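Local coordinates for putative glycosyltransferase (GalT1) (Streptococcus parasanguinis, PDB 4PHR), which probably transfers a sugar from a nucleotide-sugar donor, its N-terminal GT-D-fold domain binding UDP in the presence of manganese, at residues I17-K25 with A134-L142; L76-D84 with W94-Y105. All coordinates share one frame; numbering follows the deposited sequence.

Contact 1. Residues I17-K25 with A134-L142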
loop_
_atom_site.group_PDB
_atom_site.type_symbol
_atom_site.label_atom_id
_atom_site.label_comp_id
_atom_site.label_asym_id
_atom_site.label_seq_id
_atom_site.Cartn_x
_atom_site.Cartn_y
_atom_site.Cartn_z
ATOM N N ILE A 17 -2.867 -5.208 11.681
ATOM C CA ILE A 17 -3.798 -4.272 11.054
ATOM C C ILE A 17 -4.557 -3.334 12.001
ATOM O O ILE A 17 -4.477 -2.116 11.864
ATOM C CB ILE A 17 -4.816 -5.008 10.151
ATOM C CG1 ILE A 17 -4.108 -5.665 8.967
ATOM C CG2 ILE A 17 -5.862 -4.040 9.636
ATOM C CD1 ILE A 17 -4.982 -6.653 8.216
ATOM N N LEU A 18 -5.307 -3.885 12.949
ATOM C CA LEU A 18 -6.183 -3.034 13.757
ATOM C C LEU A 18 -5.397 -2.126 14.682
ATOM O O LEU A 18 -5.813 -1.005 14.976
ATOM C CB LEU A 18 -7.189 -3.856 14.558
ATOM C CG LEU A 18 -8.424 -4.290 13.775
ATOM C CD1 LEU A 18 -9.330 -5.132 14.652
ATOM C CD2 LEU A 18 -9.173 -3.082 13.202
ATOM N N GLU A 19 -4.255 -2.625 15.143
ATOM C CA GLU A 19 -3.382 -1.847 16.006
ATOM C C GLU A 19 -2.689 -0.748 15.208
ATOM O O GLU A 19 -2.521 0.371 15.694
ATOM C CB GLU A 19 -2.356 -2.759 16.678
ATOM C CG GLU A 19 -2.972 -3.948 17.416
ATOM C CD GLU A 19 -3.997 -3.539 18.464
ATOM O OE1 GLU A 19 -4.968 -4.298 18.670
ATOM O OE2 GLU A 19 -3.828 -2.469 19.088
ATOM N N SER A 20 -2.287 -1.070 13.977
ATOM C CA SER A 20 -1.709 -0.065 13.081
ATOM C C SER A 20 -2.692 1.063 12.830
ATOM O O SER A 20 -2.325 2.237 12.842
ATOM C CB SER A 20 -1.292 -0.683 11.744
ATOM O OG SER A 20 -0.078 -1.386 11.891
ATOM N N LEU A 21 -3.945 0.701 12.604
ATOM C CA LEU A 21 -4.970 1.701 12.335
ATOM C C LEU A 21 -5.210 2.607 13.545
ATOM O O LEU A 21 -5.412 3.814 13.395
ATOM C CB LEU A 21 -6.262 1.028 11.879
ATOM C CG LEU A 21 -6.158 0.449 10.462
ATOM C CD1 LEU A 21 -7.333 -0.472 10.150
ATOM C CD2 LEU A 21 -6.039 1.563 9.411
ATOM N N LYS A 22 -5.173 2.034 14.748
ATOM C CA LYS A 22 -5.348 2.838 15.957
ATOM C C LYS A 22 -4.213 3.841 16.071
ATOM O O LYS A 22 -4.419 4.996 16.440
ATOM C CB LYS A 22 -5.394 1.957 17.210
ATOM C CG LYS A 22 -6.662 1.136 17.337
ATOM C CD LYS A 22 -6.519 0.073 18.413
ATOM C CE LYS A 22 -7.795 -0.732 18.561
ATOM N NZ LYS A 22 -7.547 -2.038 19.237
ATOM N N TYR A 23 -3.009 3.387 15.744
ATOM C CA TYR A 23 -1.837 4.247 15.749
ATOM C C TYR A 23 -1.993 5.413 14.772
ATOM O O TYR A 23 -1.735 6.563 15.112
ATOM C CB TYR A 23 -0.594 3.428 15.398
ATOM C CG TYR A 23 0.702 4.200 15.420
ATOM C CD1 TYR A 23 1.000 5.133 14.436
ATOM C CD2 TYR A 23 1.644 3.977 16.414
ATOM C CE1 TYR A 23 2.188 5.827 14.443
ATOM C CE2 TYR A 23 2.833 4.667 16.437
ATOM C CZ TYR A 23 3.105 5.592 15.453
ATOM O OH TYR A 23 4.293 6.278 15.468
ATOM N N ILE A 24 -2.388 5.104 13.540
ATOM C CA ILE A 24 -2.522 6.124 12.506
ATOM C C ILE A 24 -3.530 7.198 12.913
ATOM O O ILE A 24 -3.275 8.392 12.754
ATOM C CB ILE A 24 -2.919 5.498 11.146
ATOM C CG1 ILE A 24 -1.832 4.526 10.671
ATOM C CG2 ILE A 24 -3.172 6.588 10.110
ATOM C CD1 ILE A 24 -2.311 3.485 9.654
ATOM N N LYS A 25 -4.667 6.762 13.443
ATOM C CA LYS A 25 -5.735 7.676 13.850
ATOM C C LYS A 25 -5.371 8.534 15.046
ATOM O O LYS A 25 -5.538 9.756 15.025
ATOM C CB LYS A 25 -6.995 6.890 14.183
ATOM C CG LYS A 25 -7.613 6.227 12.991
ATOM C CD LYS A 25 -8.716 5.286 13.410
ATOM C CE LYS A 25 -9.250 4.538 12.203
ATOM N NZ LYS A 25 -10.364 3.631 12.572
ATOM N N ALA A 134 -14.547 -5.834 10.381
ATOM C CA ALA A 134 -14.007 -4.856 11.325
ATOM C C ALA A 134 -12.791 -4.100 10.774
ATOM O O ALA A 134 -12.641 -2.901 11.014
ATOM C CB ALA A 134 -13.663 -5.522 12.646
ATOM N N TYR A 135 -11.923 -4.799 10.048
ATOM C CA TYR A 135 -10.756 -4.148 9.458
ATOM C C TYR A 135 -11.195 -3.060 8.474
ATOM O O TYR A 135 -10.686 -1.939 8.508
ATOM C CB TYR A 135 -9.846 -5.155 8.740
ATOM C CG TYR A 135 -9.191 -6.193 9.631
ATOM C CD1 TYR A 135 -9.045 -5.981 11.001
ATOM C CD2 TYR A 135 -8.718 -7.386 9.101
ATOM C CE1 TYR A 135 -8.444 -6.941 11.820
ATOM C CE2 TYR A 135 -8.114 -8.346 9.906
ATOM C CZ TYR A 135 -7.979 -8.117 11.265
ATOM O OH TYR A 135 -7.386 -9.070 12.068
ATOM N N PHE A 136 -12.139 -3.385 7.594
ATOM C CA PHE A 136 -12.577 -2.420 6.582
ATOM C C PHE A 136 -13.339 -1.258 7.200
ATOM O O PHE A 136 -13.217 -0.125 6.747
ATOM C CB PHE A 136 -13.395 -3.088 5.473
ATOM C CG PHE A 136 -12.555 -3.821 4.466
ATOM C CD1 PHE A 136 -11.695 -3.125 3.628
ATOM C CD2 PHE A 136 -12.615 -5.201 4.359
ATOM C CE1 PHE A 136 -10.912 -3.788 2.698
ATOM C CE2 PHE A 136 -11.842 -5.874 3.428
ATOM C CZ PHE A 136 -10.986 -5.168 2.597
ATOM N N GLU A 137 -14.098 -1.535 8.257
ATOM C CA GLU A 137 -14.800 -0.472 8.961
ATOM C C GLU A 137 -13.808 0.492 9.603
ATOM O O GLU A 137 -13.998 1.706 9.565
ATOM C CB GLU A 137 -15.760 -1.041 10.011
ATOM C CG GLU A 137 -16.903 -1.871 9.437
ATOM C CD GLU A 137 -17.960 -1.031 8.738
ATOM O OE1 GLU A 137 -17.602 -0.201 7.873
ATOM O OE2 GLU A 137 -19.157 -1.203 9.057
ATOM N N SER A 138 -12.733 -0.045 10.177
ATOM C CA SER A 138 -11.721 0.812 10.777
ATOM C C SER A 138 -10.976 1.626 9.724
ATOM O O SER A 138 -10.702 2.808 9.921
ATOM C CB SER A 138 -10.742 0.005 11.628
ATOM O OG SER A 138 -9.775 0.856 12.215
ATOM N N LEU A 139 -10.661 0.991 8.601
ATOM C CA LEU A 139 -10.045 1.699 7.486
ATOM C C LEU A 139 -10.914 2.873 7.027
ATOM O O LEU A 139 -10.418 3.981 6.851
ATOM C CB LEU A 139 -9.799 0.749 6.312
ATOM C CG LEU A 139 -8.510 -0.070 6.368
ATOM C CD1 LEU A 139 -8.593 -1.268 5.432
ATOM C CD2 LEU A 139 -7.312 0.807 6.029
ATOM N N LYS A 140 -12.210 2.628 6.838
ATOM C CA LYS A 140 -13.111 3.654 6.312
ATOM C C LYS A 140 -13.164 4.877 7.225
ATOM O O LYS A 140 -13.376 5.996 6.761
ATOM C CB LYS A 140 -14.515 3.085 6.103
ATOM C CG LYS A 140 -14.639 2.167 4.890
ATOM C CD LYS A 140 -15.992 1.458 4.878
ATOM C CE LYS A 140 -16.130 0.561 3.659
ATOM N NZ LYS A 140 -17.444 -0.144 3.621
ATOM N N GLU A 141 -12.957 4.667 8.521
ATOM C CA GLU A 141 -12.959 5.782 9.457
ATOM C C GLU A 141 -11.821 6.765 9.187
ATOM O O GLU A 141 -11.878 7.918 9.614
ATOM C CB GLU A 141 -12.935 5.294 10.912
ATOM C CG GLU A 141 -14.216 4.587 11.347
ATOM C CD GLU A 141 -15.460 5.454 11.193
ATOM O OE1 GLU A 141 -15.357 6.690 11.349
ATOM O OE2 GLU A 141 -16.545 4.901 10.911
ATOM N N LEU A 142 -10.798 6.321 8.459
ATOM C CA LEU A 142 -9.706 7.212 8.085
ATOM C C LEU A 142 -10.180 8.348 7.185
ATOM O O LEU A 142 -9.666 9.460 7.262
ATOM C CB LEU A 142 -8.569 6.442 7.397
ATOM C CG LEU A 142 -7.803 5.433 8.255
ATOM C CD1 LEU A 142 -6.783 4.687 7.412
ATOM C CD2 LEU A 142 -7.120 6.136 9.410
HETATM O O HOH W 1 -8.455 -0.107 14.628
#
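Ser138 OG has two partners: Lys25 NZ, which donates to it at 2.9 Å, and a water that joins it to the backbone of Leu18. That water donates to Leu18 O at 2.8 Å. Lys25 NZ makes a second bond, to the carbonyl O of the same serine at 2.8 Å, so residue 138 is held through side chain and main chain together; the C=O...N angle is 118°, with the donor tilted somewhat from the carbonyl plane. The serine presents its hydroxyl to the lysine because OG stands opposite its own backbone N (chi1 -179°), while Lys25, extended beyond CG, spans the gap. On the way its CG rests on Leu142 CD2 at 3.6 Å. The two helices run nearly side by side, their axes at 13° and 10.0 Å apart at closest approach, and this pairing brings helix 17-27, which precedes strand 30-33 of the three-stranded parallel sheet, against helix 132-140, two helices of the GT-D-type glycosyltransferase fold far apart in sequence. Ile24 also touches Leu73 of strand 72-76, whereas Leu139 rests on Ile229 of helix 229-238 and on Pro122, next to the UDP-binding Arg121. The rest of the interface is apolar. Leu21 pushes CD1 against the CB and OG of Ser138 and turns CD2 to Leu139 CD2, 3.7 Å away, and to Leu142 CD1. The Tyr135 ring meets both Ile17 and Leu18: Ile17 CG2 sits over one face of the ring, 4.2 Å from its centroid, and CD1 covers the CD2-CE2 side. Leu18 approaches the ring edge instead, its CG 3.3 Å from Tyr135 CE1 and its CD1 in the ring plane.

Contact 2. Residues L76-D84 with W94-Y105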
loop_
_atom_site.group_PDB
_atom_site.type_symbol
_atom_site.label_atom_id
_atom_site.label_comp_id
_atom_site.label_asym_id
_atom_site.label_seq_id
_atom_site.Cartn_x
_atom_site.Cartn_y
_atom_site.Cartn_z
ATOM N N LEU A 76 6.030 -2.944 7.663
ATOM C CA LEU A 76 6.618 -4.142 7.066
ATOM C C LEU A 76 5.560 -5.232 6.951
ATOM O O LEU A 76 4.525 -5.171 7.614
ATOM C CB LEU A 76 7.727 -4.676 7.966
ATOM C CG LEU A 76 9.151 -4.182 7.722
ATOM C CD1 LEU A 76 9.218 -2.756 7.263
ATOM C CD2 LEU A 76 10.007 -4.421 8.975
ATOM N N PRO A 77 5.816 -6.249 6.120
ATOM C CA PRO A 77 4.869 -7.364 6.072
ATOM C C PRO A 77 4.708 -8.007 7.453
ATOM O O PRO A 77 5.689 -8.227 8.161
ATOM C CB PRO A 77 5.526 -8.332 5.073
ATOM C CG PRO A 77 6.437 -7.453 4.220
ATOM C CD PRO A 77 6.960 -6.447 5.213
ATOM N N ASP A 78 3.475 -8.319 7.828
ATOM C CA ASP A 78 3.207 -8.820 9.172
ATOM C C ASP A 78 3.309 -10.340 9.147
ATOM O O ASP A 78 2.305 -11.045 9.194
ATOM C CB ASP A 78 1.826 -8.338 9.640
ATOM C CG ASP A 78 1.514 -8.731 11.066
ATOM O OD1 ASP A 78 2.390 -9.303 11.746
ATOM O OD2 ASP A 78 0.379 -8.452 11.510
ATOM N N VAL A 79 4.539 -10.836 9.055
ATOM C CA VAL A 79 4.780 -12.248 8.770
ATOM C C VAL A 79 5.846 -12.856 9.669
ATOM O O VAL A 79 6.223 -14.020 9.504
ATOM C CB VAL A 79 5.209 -12.455 7.299
ATOM C CG1 VAL A 79 4.121 -11.986 6.348
ATOM C CG2 VAL A 79 6.518 -11.741 7.013
ATOM N N PHE A 80 6.326 -12.068 10.623
ATOM C CA PHE A 80 7.444 -12.492 11.459
ATOM C C PHE A 80 6.996 -13.224 12.715
ATOM O O PHE A 80 7.765 -13.978 13.309
ATOM C CB PHE A 80 8.341 -11.292 11.760
ATOM C CG PHE A 80 8.886 -10.661 10.517
ATOM C CD1 PHE A 80 9.873 -11.303 9.783
ATOM C CD2 PHE A 80 8.386 -9.459 10.059
ATOM C CE1 PHE A 80 10.361 -10.745 8.627
ATOM C CE2 PHE A 80 8.871 -8.897 8.893
ATOM C CZ PHE A 80 9.858 -9.539 8.180
ATOM N N SER A 81 5.743 -13.017 13.096
ATOM C CA SER A 81 5.112 -13.801 14.150
ATOM C C SER A 81 3.689 -14.141 13.723
ATOM O O SER A 81 3.090 -13.444 12.900
ATOM C CB SER A 81 5.098 -13.027 15.468
ATOM O OG SER A 81 6.405 -12.932 16.017
ATOM N N ASN A 82 3.162 -15.227 14.269
ATOM C CA ASN A 82 1.791 -15.639 14.000
ATOM C C ASN A 82 1.521 -15.769 12.504
ATOM O O ASN A 82 0.519 -15.279 11.980
ATOM C CB ASN A 82 0.797 -14.686 14.677
ATOM C CG ASN A 82 -0.571 -15.312 14.859
ATOM O OD1 ASN A 82 -0.740 -16.519 14.672
ATOM N ND2 ASN A 82 -1.554 -14.500 15.240
ATOM N N MET A 83 2.438 -16.443 11.823
ATOM C CA MET A 83 2.295 -16.727 10.405
ATOM C C MET A 83 1.089 -17.631 10.137
ATOM O O MET A 83 0.560 -17.659 9.027
ATOM C CB MET A 83 3.585 -17.370 9.875
ATOM C CG MET A 83 3.525 -17.760 8.408
ATOM S SD MET A 83 3.782 -16.344 7.316
ATOM C CE MET A 83 5.541 -16.491 7.030
ATOM N N ASP A 84 0.640 -18.355 11.163
ATOM C CA ASP A 84 -0.490 -19.275 11.017
ATOM C C ASP A 84 -1.823 -18.590 10.663
ATOM O O ASP A 84 -2.799 -19.265 10.341
ATOM C CB ASP A 84 -0.666 -20.137 12.276
ATOM C CG ASP A 84 0.446 -21.157 12.453
ATOM O OD1 ASP A 84 1.309 -21.273 11.555
ATOM O OD2 ASP A 84 0.444 -21.865 13.482
ATOM N N TRP A 94 5.885 -15.976 1.895
ATOM C CA TRP A 94 6.511 -15.019 2.801
ATOM C C TRP A 94 7.749 -15.569 3.497
ATOM O O TRP A 94 8.736 -14.854 3.678
ATOM C CB TRP A 94 5.497 -14.450 3.801
ATOM C CG TRP A 94 4.629 -13.419 3.142
ATOM C CD1 TRP A 94 3.287 -13.504 2.891
ATOM C CD2 TRP A 94 5.053 -12.148 2.633
ATOM N NE1 TRP A 94 2.856 -12.363 2.260
ATOM C CE2 TRP A 94 3.918 -11.513 2.095
ATOM C CE3 TRP A 94 6.289 -11.485 2.583
ATOM C CZ2 TRP A 94 3.977 -10.247 1.514
ATOM C CZ3 TRP A 94 6.345 -10.231 2.009
ATOM C CH2 TRP A 94 5.198 -9.623 1.485
ATOM N N GLU A 95 7.720 -16.839 3.884
ATOM C CA GLU A 95 8.915 -17.421 4.481
ATOM C C GLU A 95 10.049 -17.490 3.457
ATOM O O GLU A 95 11.193 -17.163 3.771
ATOM C CB GLU A 95 8.627 -18.800 5.070
ATOM C CG GLU A 95 9.870 -19.404 5.703
ATOM C CD GLU A 95 9.617 -20.695 6.466
ATOM O OE1 GLU A 95 8.809 -20.691 7.422
ATOM O OE2 GLU A 95 10.250 -21.708 6.126
ATOM N N ARG A 96 9.737 -17.884 2.219
ATOM C CA ARG A 96 10.766 -17.873 1.173
ATOM C C ARG A 96 11.341 -16.473 1.010
ATOM O O ARG A 96 12.551 -16.297 0.842
ATOM C CB ARG A 96 10.220 -18.344 -0.176
ATOM C CG ARG A 96 9.863 -19.817 -0.247
ATOM C CD ARG A 96 11.106 -20.664 -0.353
ATOM N NE ARG A 96 11.634 -21.010 0.955
ATOM C CZ ARG A 96 12.822 -21.572 1.146
ATOM N NH1 ARG A 96 13.615 -21.833 0.116
ATOM N NH2 ARG A 96 13.217 -21.869 2.366
ATOM N N HIS A 97 10.460 -15.482 1.072
ATOM C CA HIS A 97 10.851 -14.098 0.892
ATOM C C HIS A 97 11.806 -13.635 1.974
ATOM O O HIS A 97 12.887 -13.117 1.676
ATOM C CB HIS A 97 9.619 -13.191 0.871
ATOM C CG HIS A 97 9.952 -11.730 0.913
ATOM N ND1 HIS A 97 10.338 -11.023 -0.205
ATOM C CD2 HIS A 97 9.980 -10.850 1.943
ATOM C CE1 HIS A 97 10.578 -9.767 0.132
ATOM N NE2 HIS A 97 10.375 -9.637 1.431
ATOM N N PHE A 98 11.423 -13.793 3.239
ATOM C CA PHE A 98 12.288 -13.244 4.264
ATOM C C PHE A 98 13.543 -14.076 4.508
ATOM O O PHE A 98 14.527 -13.565 5.028
ATOM C CB PHE A 98 11.544 -12.822 5.547
ATOM C CG PHE A 98 10.876 -13.936 6.302
ATOM C CD1 PHE A 98 9.530 -13.849 6.614
ATOM C CD2 PHE A 98 11.599 -15.020 6.766
ATOM C CE1 PHE A 98 8.902 -14.849 7.346
ATOM C CE2 PHE A 98 10.980 -16.020 7.500
ATOM C CZ PHE A 98 9.628 -15.930 7.794
ATOM N N LEU A 99 13.526 -15.337 4.085
ATOM C CA LEU A 99 14.745 -16.136 4.110
ATOM C C LEU A 99 15.727 -15.661 3.028
ATOM O O LEU A 99 16.928 -15.508 3.283
ATOM C CB LEU A 99 14.429 -17.635 3.984
ATOM C CG LEU A 99 13.819 -18.273 5.237
ATOM C CD1 LEU A 99 13.423 -19.729 4.978
ATOM C CD2 LEU A 99 14.779 -18.171 6.419
ATOM N N LYS A 100 15.215 -15.401 1.829
ATOM C CA LYS A 100 16.040 -14.844 0.759
ATOM C C LYS A 100 16.684 -13.530 1.209
ATOM O O LYS A 100 17.857 -13.263 0.948
ATOM C CB LYS A 100 15.197 -14.628 -0.491
ATOM C CG LYS A 100 15.930 -13.935 -1.620
ATOM C CD LYS A 100 15.028 -13.794 -2.841
ATOM C CE LYS A 100 15.737 -13.068 -3.984
ATOM N NZ LYS A 100 14.873 -12.986 -5.200
ATOM N N TYR A 101 15.921 -12.736 1.950
ATOM C CA TYR A 101 16.386 -11.425 2.369
ATOM C C TYR A 101 16.688 -11.356 3.865
ATOM O O TYR A 101 16.535 -10.307 4.489
ATOM C CB TYR A 101 15.331 -10.392 2.000
ATOM C CG TYR A 101 15.184 -10.216 0.513
ATOM C CD1 TYR A 101 16.244 -9.742 -0.252
ATOM C CD2 TYR A 101 13.990 -10.522 -0.132
ATOM C CE1 TYR A 101 16.120 -9.567 -1.620
ATOM C CE2 TYR A 101 13.854 -10.350 -1.505
ATOM C CZ TYR A 101 14.923 -9.869 -2.240
ATOM O OH TYR A 101 14.792 -9.692 -3.603
ATOM N N SER A 102 17.134 -12.470 4.442
ATOM C CA SER A 102 17.339 -12.521 5.887
ATOM C C SER A 102 18.348 -11.476 6.333
ATOM O O SER A 102 18.170 -10.836 7.366
ATOM C CB SER A 102 17.777 -13.922 6.337
ATOM O OG SER A 102 19.020 -14.285 5.767
ATOM N N GLU A 103 19.403 -11.300 5.548
ATOM C CA GLU A 103 20.453 -10.358 5.907
ATOM C C GLU A 103 19.902 -8.937 5.882
ATOM O O GLU A 103 20.232 -8.112 6.732
ATOM C CB GLU A 103 21.650 -10.499 4.963
ATOM C CG GLU A 103 22.803 -9.552 5.268
ATOM C CD GLU A 103 24.023 -9.819 4.403
ATOM O OE1 GLU A 103 24.073 -10.885 3.752
ATOM O OE2 GLU A 103 24.933 -8.962 4.372
ATOM N N PHE A 104 19.046 -8.666 4.902
ATOM C CA PHE A 104 18.412 -7.364 4.777
ATOM C C PHE A 104 17.525 -7.099 5.988
ATOM O O PHE A 104 17.631 -6.056 6.638
ATOM C CB PHE A 104 17.596 -7.297 3.486
ATOM C CG PHE A 104 17.000 -5.948 3.210
ATOM C CD1 PHE A 104 17.639 -5.056 2.364
ATOM C CD2 PHE A 104 15.802 -5.570 3.791
ATOM C CE1 PHE A 104 17.094 -3.812 2.102
ATOM C CE2 PHE A 104 15.247 -4.322 3.530
ATOM C CZ PHE A 104 15.896 -3.447 2.684
ATOM N N TYR A 105 16.661 -8.057 6.305
ATOM C CA TYR A 105 15.739 -7.877 7.416
ATOM C C TYR A 105 16.446 -7.829 8.768
ATOM O O TYR A 105 16.099 -7.021 9.622
ATOM C CB TYR A 105 14.654 -8.954 7.406
ATOM C CG TYR A 105 13.562 -8.683 6.395
ATOM C CD1 TYR A 105 12.687 -7.614 6.568
ATOM C CD2 TYR A 105 13.406 -9.488 5.270
ATOM C CE1 TYR A 105 11.687 -7.354 5.653
ATOM C CE2 TYR A 105 12.396 -9.238 4.343
ATOM C CZ TYR A 105 11.547 -8.163 4.542
ATOM O OH TYR A 105 10.541 -7.899 3.638
#
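Pro77 and Trp94 open the contact between the loop leaving strand 72-76 of the GT-D fold and the helix pair 88-100 and 102-108, a buried seam built round an aromatic cluster of Phe80, Phe98 and Tyr105. Pro77 CB sits over the six-membered ring of the indole, 4.0 Å from its centroid. Val79 CG1 covers the five-membered ring on the same face, 3.5 Å from Trp94 CG, and its other methyl, CG2, meets Phe98 CD1. This tryptophan side chain lies about 7 Å from the bound manganese. Phe80 follows, directing the edge of its ring, led by CZ, at the face of Tyr105, with the planes at 63°. Its CE1 also touches Phe98 CD1 at 3.8 Å. Tyr105 is held in turn by His97 of its own segment: OH and NE2 lie 2.8 Å apart in a hydrogen bond in the planes of both rings. Phe98 takes chi1 64°, with CG wedged between backbone N and carbonyl carbon, which places CD1 against Val79 CG2 and Phe80 CE1. Last comes Met83, whose bent chain brings CE 3.8 Å from Trp94 CB and equally close to Phe98 CE1.

From the N terminus the chain passes helix 2-9, then helix 17-27, the first half of contact 1, and threads strand 30-33, helices 36-42 and 54-64 and strand 72-76. Contact 2 follows as a short local loop closure: only nine residues separate 76-84 from 94-105, so the loop beyond the strand folds back on the helices it leads into. After strand 115-116 the chain reaches helix 132-140, which closes the 108-residue loop of contact 1. Contact 2 is thus nested inside contact 1, the two never crossing. Their centres lie about 23 Å apart and their nearest atoms about 5 Å, without touching. Contact 1 joins two helices far apart in sequence; contact 2 ties a strand exit to its own neighbouring helices.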